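Local coordinates for protein pyocin sheath PA0622 (PDB 6PYT) that probably forms the contractile sheath around the tube of an R-type pyocin, packing as many copies of one subunit in the manner of phage tail sheath proteins, at residues Asn44-Leu49 / Lys118-Ala123; Val81-Glu86 / Gln112-Gly117; Arg234-Leu239 / Ile255-Arg260. All blocks are in the same frame, centred on the assembly; numbering follows the deposited sequence.

Contact 1 of 3, residues Asn44-Leu49 / Lys118-Ala123; sequences NVPVLL and KSRFNA
Phe-121, from the loop 118-123, lays one face of its ring on Leu-48 of strand 46-49. The methylene CB of Leu-48 stands 3.9 Å from the centroid of the Phe-121 ring, 25° from the ring normal, a CH-pi contact. The two side chains run past each other in opposite directions: Leu-48, with CG anti to its backbone N (chi1 178°), carries CD1 back to 3.6 Å from Phe-121 CB, while Phe-121 extends its ring toward Pro-46 and Val-47. At the far end of the ring the partner changes from methylene to carbonyl. Pro-46 O lies in the ring plane at the edge, 3.2 Å from Phe-121 CE2, and CZ approaches Val-47 CA. Further along the loop, the methyl of Ala-123 meets Leu-48 CD1.

Arg-120 flanks the ring with a chain bent at chi2 (-77°). Its NH1 ends 4.1 Å from Val-45 CG1 and close to Pro-46 CD, and the chain crosses both residues at about a right angle. Within the sheet, 46-49 pairs with antiparallel strand 76-86 through backbone hydrogen bonds of Val-47 and Leu-49, and Pro-46 also packs on Val-81 and Val-83. The contact thus joins the outermost strand, in the region matching the Gp18 domain III N-terminal family, to a loop of the phage tail sheath subtilisin-like region. Cohesion between the two segments is mainly dispersive; the ring edge facing a carbonyl oxygen may add a little electrostatic attraction, and the Arg-120 guanidinium meets carbon here rather than an acid.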
loop_
_atom_site.group_PDB
_atom_site.type_symbol
_atom_site.label_atom_id
_atom_site.label_comp_id
_atom_site.label_asym_id
_atom_site.label_seq_id
_atom_site.Cartn_x
_atom_site.Cartn_y
_atom_site.Cartn_z
ATOM N N ASN B 44 -70.542 -23.614 -25.802
ATOM C CA ASN B 44 -70.782 -22.417 -24.997
ATOM C C ASN B 44 -70.288 -22.579 -23.564
ATOM O O ASN B 44 -70.986 -22.268 -22.604
ATOM C CB ASN B 44 -72.260 -22.064 -25.036
ATOM C CG ASN B 44 -72.699 -21.610 -26.402
ATOM O OD1 ASN B 44 -72.006 -20.840 -27.061
ATOM N ND2 ASN B 44 -73.847 -22.097 -26.848
ATOM N N VAL B 45 -69.048 -23.041 -23.409
ATOM C CA VAL B 45 -68.422 -23.202 -22.111
ATOM C C VAL B 45 -67.062 -22.502 -22.157
ATOM O O VAL B 45 -66.229 -22.856 -22.997
ATOM C CB VAL B 45 -68.245 -24.671 -21.704
ATOM C CG1 VAL B 45 -67.409 -24.770 -20.448
ATOM C CG2 VAL B 45 -69.592 -25.326 -21.477
ATOM N N PRO B 46 -66.807 -21.519 -21.310
ATOM C CA PRO B 46 -65.494 -20.873 -21.311
ATOM C C PRO B 46 -64.427 -21.776 -20.725
ATOM O O PRO B 46 -64.680 -22.562 -19.810
ATOM C CB PRO B 46 -65.713 -19.631 -20.442
ATOM C CG PRO B 46 -66.857 -19.976 -19.578
ATOM C CD PRO B 46 -67.742 -20.866 -20.382
ATOM N N VAL B 47 -63.226 -21.675 -21.286
ATOM C CA VAL B 47 -62.068 -22.445 -20.849
ATOM C C VAL B 47 -60.889 -21.497 -20.671
ATOM O O VAL B 47 -60.753 -20.519 -21.411
ATOM C CB VAL B 47 -61.736 -23.575 -21.848
ATOM C CG1 VAL B 47 -62.757 -24.686 -21.747
ATOM C CG2 VAL B 47 -61.770 -23.048 -23.254
ATOM N N LEU B 48 -60.054 -21.766 -19.670
ATOM C CA LEU B 48 -58.882 -20.938 -19.403
ATOM C C LEU B 48 -57.685 -21.468 -20.174
ATOM O O LEU B 48 -57.381 -22.662 -20.124
ATOM C CB LEU B 48 -58.570 -20.868 -17.904
ATOM C CG LEU B 48 -57.332 -20.083 -17.445
ATOM C CD1 LEU B 48 -57.607 -19.277 -16.218
ATOM C CD2 LEU B 48 -56.184 -21.024 -17.100
ATOM N N LEU B 49 -56.989 -20.564 -20.851
ATOM C CA LEU B 49 -55.910 -20.899 -21.766
ATOM C C LEU B 49 -54.636 -20.213 -21.311
ATOM O O LEU B 49 -54.659 -19.034 -20.950
ATOM C CB LEU B 49 -56.259 -20.470 -23.189
ATOM C CG LEU B 49 -57.001 -21.420 -24.124
ATOM C CD1 LEU B 49 -58.343 -21.795 -23.627
ATOM C CD2 LEU B 49 -57.182 -20.689 -25.409
ATOM N N LYS B 118 -64.624 -15.076 -14.204
ATOM C CA LYS B 118 -64.404 -15.211 -12.779
ATOM C C LYS B 118 -65.472 -16.150 -12.232
ATOM O O LYS B 118 -66.537 -16.303 -12.835
ATOM C CB LYS B 118 -64.453 -13.839 -12.111
ATOM C CG LYS B 118 -63.907 -13.777 -10.704
ATOM C CD LYS B 118 -63.852 -12.343 -10.223
ATOM C CE LYS B 118 -63.260 -12.240 -8.837
ATOM N NZ LYS B 118 -63.224 -10.827 -8.375
ATOM N N SER B 119 -65.135 -16.838 -11.131
ATOM C CA SER B 119 -65.873 -17.894 -10.419
ATOM C C SER B 119 -65.866 -19.225 -11.156
ATOM O O SER B 119 -66.304 -20.240 -10.607
ATOM C CB SER B 119 -67.325 -17.517 -10.100
ATOM O OG SER B 119 -68.106 -17.445 -11.273
ATOM N N ARG B 120 -65.370 -19.247 -12.383
ATOM C CA ARG B 120 -64.983 -20.485 -13.033
ATOM C C ARG B 120 -63.486 -20.680 -13.078
ATOM O O ARG B 120 -63.029 -21.820 -13.083
ATOM C CB ARG B 120 -65.511 -20.545 -14.470
ATOM C CG ARG B 120 -66.958 -20.885 -14.623
ATOM C CD ARG B 120 -67.127 -22.366 -14.421
ATOM N NE ARG B 120 -68.521 -22.776 -14.572
ATOM C CZ ARG B 120 -69.077 -23.095 -15.733
ATOM N NH1 ARG B 120 -68.362 -23.031 -16.847
ATOM N NH2 ARG B 120 -70.348 -23.461 -15.779
ATOM N N PHE B 121 -62.721 -19.597 -13.171
ATOM C CA PHE B 121 -61.284 -19.705 -13.342
ATOM C C PHE B 121 -60.482 -18.654 -12.592
ATOM O O PHE B 121 -59.255 -18.659 -12.720
ATOM C CB PHE B 121 -60.925 -19.616 -14.828
ATOM C CG PHE B 121 -61.539 -20.681 -15.669
ATOM C CD1 PHE B 121 -61.081 -21.983 -15.605
ATOM C CD2 PHE B 121 -62.562 -20.372 -16.541
ATOM C CE1 PHE B 121 -61.649 -22.963 -16.384
ATOM C CE2 PHE B 121 -63.127 -21.338 -17.319
ATOM C CZ PHE B 121 -62.674 -22.640 -17.241
ATOM N N ASN B 122 -61.130 -17.777 -11.816
ATOM C CA ASN B 122 -60.517 -16.613 -11.155
ATOM C C ASN B 122 -59.805 -15.720 -12.172
ATOM O O ASN B 122 -58.650 -15.324 -12.002
ATOM C CB ASN B 122 -59.566 -17.029 -10.025
ATOM C CG ASN B 122 -59.248 -15.894 -9.076
ATOM O OD1 ASN B 122 -59.859 -14.833 -9.137
ATOM N ND2 ASN B 122 -58.235 -16.086 -8.246
ATOM N N ALA B 123 -60.505 -15.419 -13.261
ATOM C CA ALA B 123 -59.956 -14.597 -14.339
ATOM C C ALA B 123 -61.091 -13.743 -14.895
ATOM O O ALA B 123 -61.810 -14.174 -15.795
ATOM C CB ALA B 123 -59.322 -15.464 -15.413
#

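Contact 2 of 3, residues Val81-Glu86 / Gln112-Gly117; sequences VAVGVE and QALLDG
Leu-114 is central to this wholly aliphatic contact although its CB does not point at the strand. Its CG is anti to the carbonyl carbon (chi1 -68°), and chi2 of 172° sends CD1 on in the extended direction and leaves CD2 as the branch turned to the strand, between the two valines. There CD2 of Leu-114 meets Val-81 CG1 and Val-83 CG2, each at 3.8 Å, and also lies near Val-81 O. Val-81 and Leu-114 slide past one another in opposite directions, whereas Val-83 and Leu-114 cross obliquely.

Both valines are turned toward 112-117 and share one rotamer, CG1 anti to the backbone N, yet they offer different branches. Val-81 uses CG1, which also rests 4.1 Å from Gly-117 CA. Val-83 uses chiefly CG2, placed 3.9 Å from Ala-113 CB, with its CG1 only slightly farther from that methyl.

Strand 76-86 is an inner strand of the mixed sheet of the subunit, between antiparallel 46-49 and parallel 21-33, and Val-81 and Val-83 bond through their backbones to the latter. It matches the Gp18 domain III N-terminal family, whereas 112-117 falls in the phage tail sheath subtilisin-like family. Residues 112-115 take helix-like angles without regular helical bonding, and the chain then turns through Gly-117. Short-range backbone bonds shape that turn, among them Asp-116 N to Ala-113 O and Gly-117 N to Leu-114 O, both 3.1 Å. On the strand side the chain bends at Gly-84, the centre of an inverse gamma turn whose bond from Val-85 N to Val-83 O is weak. Pro-46 borders the patch, touching Val-81, Val-83 and Ala-113, while Leu-115 packs on helix 139-150.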
loop_
_atom_site.group_PDB
_atom_site.type_symbol
_atom_site.label_atom_id
_atom_site.label_comp_id
_atom_site.label_asym_id
_atom_site.label_seq_id
_atom_site.Cartn_x
_atom_site.Cartn_y
_atom_site.Cartn_z
ATOM N N VAL B 81 -59.631 -16.371 -21.307
ATOM C CA VAL B 81 -60.916 -17.031 -21.137
ATOM C C VAL B 81 -61.595 -17.017 -22.499
ATOM O O VAL B 81 -62.036 -15.968 -22.972
ATOM C CB VAL B 81 -61.769 -16.336 -20.072
ATOM C CG1 VAL B 81 -63.146 -16.942 -20.005
ATOM C CG2 VAL B 81 -61.093 -16.445 -18.728
ATOM N N ALA B 82 -61.656 -18.172 -23.146
ATOM C CA ALA B 82 -62.139 -18.277 -24.513
ATOM C C ALA B 82 -63.434 -19.071 -24.562
ATOM O O ALA B 82 -63.559 -20.105 -23.905
ATOM C CB ALA B 82 -61.085 -18.932 -25.402
ATOM N N VAL B 83 -64.392 -18.583 -25.342
ATOM C CA VAL B 83 -65.704 -19.204 -25.493
ATOM C C VAL B 83 -65.877 -19.567 -26.960
ATOM O O VAL B 83 -66.046 -18.681 -27.805
ATOM C CB VAL B 83 -66.835 -18.280 -25.022
ATOM C CG1 VAL B 83 -68.180 -18.955 -25.209
ATOM C CG2 VAL B 83 -66.633 -17.874 -23.578
ATOM N N GLY B 84 -65.856 -20.862 -27.260
ATOM C CA GLY B 84 -65.948 -21.346 -28.624
ATOM C C GLY B 84 -67.347 -21.454 -29.193
ATOM O O GLY B 84 -67.908 -22.544 -29.220
ATOM N N VAL B 85 -67.929 -20.338 -29.633
ATOM C CA VAL B 85 -69.252 -20.362 -30.251
ATOM C C VAL B 85 -69.227 -21.188 -31.528
ATOM O O VAL B 85 -68.380 -20.981 -32.398
ATOM C CB VAL B 85 -69.723 -18.930 -30.527
ATOM C CG1 VAL B 85 -70.968 -18.935 -31.365
ATOM C CG2 VAL B 85 -69.991 -18.231 -29.228
ATOM N N GLU B 86 -70.137 -22.156 -31.627
ATOM C CA GLU B 86 -70.245 -22.992 -32.818
ATOM C C GLU B 86 -70.689 -22.171 -34.028
ATOM O O GLU B 86 -71.335 -21.127 -33.904
ATOM C CB GLU B 86 -71.231 -24.135 -32.579
ATOM N N GLN B 112 -71.830 -13.655 -23.465
ATOM C CA GLN B 112 -72.364 -13.598 -22.114
ATOM C C GLN B 112 -71.720 -14.611 -21.184
ATOM O O GLN B 112 -71.792 -14.444 -19.964
ATOM C CB GLN B 112 -73.870 -13.828 -22.158
ATOM C CG GLN B 112 -74.597 -12.834 -23.017
ATOM C CD GLN B 112 -74.496 -11.438 -22.480
ATOM O OE1 GLN B 112 -74.546 -11.222 -21.271
ATOM N NE2 GLN B 112 -74.344 -10.473 -23.373
ATOM N N ALA B 113 -71.095 -15.652 -21.729
ATOM C CA ALA B 113 -70.334 -16.597 -20.927
ATOM C C ALA B 113 -69.019 -16.025 -20.430
ATOM O O ALA B 113 -68.397 -16.634 -19.558
ATOM C CB ALA B 113 -70.064 -17.863 -21.731
ATOM N N LEU B 114 -68.569 -14.887 -20.961
ATOM C CA LEU B 114 -67.364 -14.263 -20.432
ATOM C C LEU B 114 -67.606 -13.588 -19.092
ATOM O O LEU B 114 -66.647 -13.318 -18.368
ATOM C CB LEU B 114 -66.807 -13.255 -21.428
ATOM C CG LEU B 114 -66.248 -13.868 -22.698
ATOM C CD1 LEU B 114 -65.902 -12.781 -23.681
ATOM C CD2 LEU B 114 -65.031 -14.669 -22.360
ATOM N N LEU B 115 -68.866 -13.324 -18.739
ATOM C CA LEU B 115 -69.195 -12.885 -17.392
ATOM C C LEU B 115 -69.016 -13.997 -16.373
ATOM O O LEU B 115 -68.948 -13.721 -15.173
ATOM C CB LEU B 115 -70.628 -12.376 -17.353
ATOM C CG LEU B 115 -70.846 -11.150 -18.217
ATOM C CD1 LEU B 115 -72.317 -10.816 -18.280
ATOM C CD2 LEU B 115 -70.047 -9.998 -17.654
ATOM N N ASP B 116 -68.944 -15.241 -16.829
ATOM C CA ASP B 116 -68.642 -16.390 -16.001
ATOM C C ASP B 116 -67.153 -16.665 -15.917
ATOM O O ASP B 116 -66.769 -17.729 -15.434
ATOM C CB ASP B 116 -69.350 -17.625 -16.554
ATOM N N GLY B 117 -66.311 -15.746 -16.392
ATOM C CA GLY B 117 -64.880 -16.006 -16.424
ATOM C C GLY B 117 -64.269 -16.042 -15.038
ATOM O O GLY B 117 -63.479 -16.932 -14.717
#

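Contact 3 of 3, residues Arg234-Leu239 / Ile255-Arg260; sequences RPVEFL and IATIIR
With CG1 anti to its backbone N (chi1 175°), Val-236 directs that methyl at the side chain of Thr-257, and Thr-257 in turn holds OG1 in the crowded position between its own N and carbonyl carbon (chi1 59°). The two side chains cross obliquely. Val-236 CG1 lies 3.8 Å from Thr-257 CB and as far from OG1, so one methyl covers both the carbon and the hydroxyl of the threonine. Ile-259 likewise has its CG1 branch in the crowded position (chi1 41°), and its CG2 methyl serves the contact, 4.0 Å from Val-236 CG1 and 4.2 Å from Phe-238 CB. Phe-238 touches the segment 255-260 only through that CB; its ring leads away and meets Trp-267.

Backbone oxygens complete the approach. Ile-258 O lies 3.3 Å from Val-236 CB. Val-236 O and Ile-259 O are 3.2 Å apart, two acceptors that add no bond. The contact lies wholly within the phage tail sheath subtilisin-like region, where it connects an extended loop before helix 246-251 with the chain that leaves strand 255-256, an outermost strand of the sheet within this subunit. Glu-237 bonds through its backbone to Ala-247 of the helix, Ile-259 to Arg-265. The loop also borders neighbouring copies of the protein: Val-236 O has a weak hydrogen bond from Ser-119 OG of a second subunit, and Phe-238 packs on His-5 of a third. Between the segments, then, cohesion comes from apolar packing of methyl groups.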
loop_
_atom_site.group_PDB
_atom_site.type_symbol
_atom_site.label_atom_id
_atom_site.label_comp_id
_atom_site.label_asym_id
_atom_site.label_seq_id
_atom_site.Cartn_x
_atom_site.Cartn_y
_atom_site.Cartn_z
ATOM N N ARG B 234 -55.058 -2.883 -45.796
ATOM C CA ARG B 234 -54.911 -1.661 -46.549
ATOM C C ARG B 234 -53.660 -0.949 -46.061
ATOM O O ARG B 234 -53.357 -0.982 -44.865
ATOM C CB ARG B 234 -56.122 -0.755 -46.359
ATOM C CG ARG B 234 -57.406 -1.332 -46.878
ATOM C CD ARG B 234 -58.530 -0.362 -46.649
ATOM N NE ARG B 234 -58.819 -0.169 -45.230
ATOM C CZ ARG B 234 -58.594 0.967 -44.580
ATOM N NH1 ARG B 234 -58.065 1.992 -45.224
ATOM N NH2 ARG B 234 -58.884 1.079 -43.295
ATOM N N PRO B 235 -52.900 -0.316 -46.953
ATOM C CA PRO B 235 -51.720 0.438 -46.505
ATOM C C PRO B 235 -52.172 1.714 -45.815
ATOM O O PRO B 235 -52.912 2.513 -46.390
ATOM C CB PRO B 235 -50.971 0.732 -47.811
ATOM C CG PRO B 235 -51.579 -0.167 -48.832
ATOM C CD PRO B 235 -52.999 -0.354 -48.421
ATOM N N VAL B 236 -51.763 1.883 -44.574
ATOM C CA VAL B 236 -52.160 3.040 -43.787
ATOM C C VAL B 236 -51.007 4.032 -43.762
ATOM O O VAL B 236 -49.841 3.659 -43.605
ATOM C CB VAL B 236 -52.612 2.621 -42.378
ATOM C CG1 VAL B 236 -52.926 3.811 -41.506
ATOM C CG2 VAL B 236 -53.840 1.783 -42.489
ATOM N N GLU B 237 -51.344 5.299 -43.920
ATOM C CA GLU B 237 -50.452 6.352 -44.369
ATOM C C GLU B 237 -50.300 7.372 -43.249
ATOM O O GLU B 237 -51.170 8.230 -43.066
ATOM C CB GLU B 237 -51.057 6.978 -45.620
ATOM N N PHE B 238 -49.216 7.306 -42.494
ATOM C CA PHE B 238 -48.934 8.366 -41.539
ATOM C C PHE B 238 -47.935 9.346 -42.131
ATOM O O PHE B 238 -46.740 9.054 -42.221
ATOM C CB PHE B 238 -48.427 7.868 -40.199
ATOM C CG PHE B 238 -48.035 8.995 -39.309
ATOM C CD1 PHE B 238 -48.989 9.901 -38.880
ATOM C CD2 PHE B 238 -46.717 9.187 -38.933
ATOM C CE1 PHE B 238 -48.642 10.966 -38.087
ATOM C CE2 PHE B 238 -46.365 10.253 -38.130
ATOM C CZ PHE B 238 -47.332 11.143 -37.707
ATOM N N LEU B 239 -48.433 10.519 -42.501
ATOM C CA LEU B 239 -47.674 11.630 -43.048
ATOM C C LEU B 239 -48.028 12.882 -42.255
ATOM O O LEU B 239 -48.840 12.840 -41.330
ATOM C CB LEU B 239 -47.975 11.793 -44.541
ATOM C CG LEU B 239 -47.143 11.100 -45.620
ATOM C CD1 LEU B 239 -47.037 9.624 -45.469
ATOM C CD2 LEU B 239 -47.854 11.364 -46.916
ATOM N N ILE B 255 -60.210 5.904 -34.176
ATOM C CA ILE B 255 -59.848 4.547 -34.563
ATOM C C ILE B 255 -58.331 4.425 -34.518
ATOM O O ILE B 255 -57.623 5.268 -35.078
ATOM C CB ILE B 255 -60.377 4.204 -35.966
ATOM C CG1 ILE B 255 -61.898 4.260 -36.000
ATOM C CG2 ILE B 255 -59.893 2.867 -36.419
ATOM C CD1 ILE B 255 -62.449 4.235 -37.389
ATOM N N ALA B 256 -57.833 3.389 -33.853
ATOM C CA ALA B 256 -56.420 3.067 -33.935
ATOM C C ALA B 256 -56.110 2.324 -35.225
ATOM O O ALA B 256 -56.927 1.562 -35.737
ATOM C CB ALA B 256 -55.990 2.219 -32.748
ATOM N N THR B 257 -54.910 2.550 -35.748
ATOM C CA THR B 257 -54.468 1.940 -36.992
ATOM C C THR B 257 -53.160 1.200 -36.773
ATOM O O THR B 257 -52.648 1.103 -35.658
ATOM C CB THR B 257 -54.280 2.981 -38.099
ATOM O OG1 THR B 257 -53.316 3.957 -37.691
ATOM C CG2 THR B 257 -55.568 3.663 -38.406
ATOM N N ILE B 258 -52.631 0.661 -37.868
ATOM C CA ILE B 258 -51.324 0.018 -37.923
ATOM C C ILE B 258 -50.585 0.647 -39.098
ATOM O O ILE B 258 -51.068 0.580 -40.232
ATOM C CB ILE B 258 -51.449 -1.501 -38.104
ATOM C CG1 ILE B 258 -52.257 -2.117 -36.963
ATOM C CG2 ILE B 258 -50.099 -2.120 -38.116
ATOM C CD1 ILE B 258 -52.721 -3.513 -37.236
ATOM N N ILE B 259 -49.426 1.260 -38.845
ATOM C CA ILE B 259 -48.962 2.369 -39.665
ATOM C C ILE B 259 -47.702 2.062 -40.474
ATOM O O ILE B 259 -47.606 2.502 -41.620
ATOM C CB ILE B 259 -48.797 3.656 -38.830
ATOM C CG1 ILE B 259 -48.167 3.380 -37.464
ATOM C CG2 ILE B 259 -50.131 4.329 -38.717
ATOM C CD1 ILE B 259 -46.679 3.531 -37.398
ATOM N N ARG B 260 -46.710 1.359 -39.934
ATOM C CA ARG B 260 -45.437 1.310 -40.655
ATOM C C ARG B 260 -45.004 -0.126 -40.902
ATOM O O ARG B 260 -45.633 -1.062 -40.417
ATOM C CB ARG B 260 -44.327 2.067 -39.907
ATOM C CG ARG B 260 -43.841 1.404 -38.644
ATOM C CD ARG B 260 -42.822 2.275 -37.933
ATOM N NE ARG B 260 -41.615 2.458 -38.728
ATOM C CZ ARG B 260 -40.569 1.639 -38.715
ATOM N NH1 ARG B 260 -40.563 0.572 -37.934
ATOM N NH2 ARG B 260 -39.521 1.894 -39.479
#

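Contacts 1 and 2 belong to one corner of the fold: their centres lie 7 Å apart, and Val-47 O and Ala-82 N, 3.1 Å apart, make a probable hydrogen bond between neighbouring strands. Contact 2 is buried and aliphatic; contact 1, partly buried, adds an aromatic ring and an arginine. Contact 3 reaches the same sheet from the other side of the chain's centre, its centre 35 Å from that of contact 1. Also buried, it joins two largely irregular segments through Val, Thr and Ile methyls, with carbonyl oxygens nearby. In this copy only contact 3 is met by other subunits, partly by the 115-122 region of a second subunit, the loop used in contacts 1 and 2.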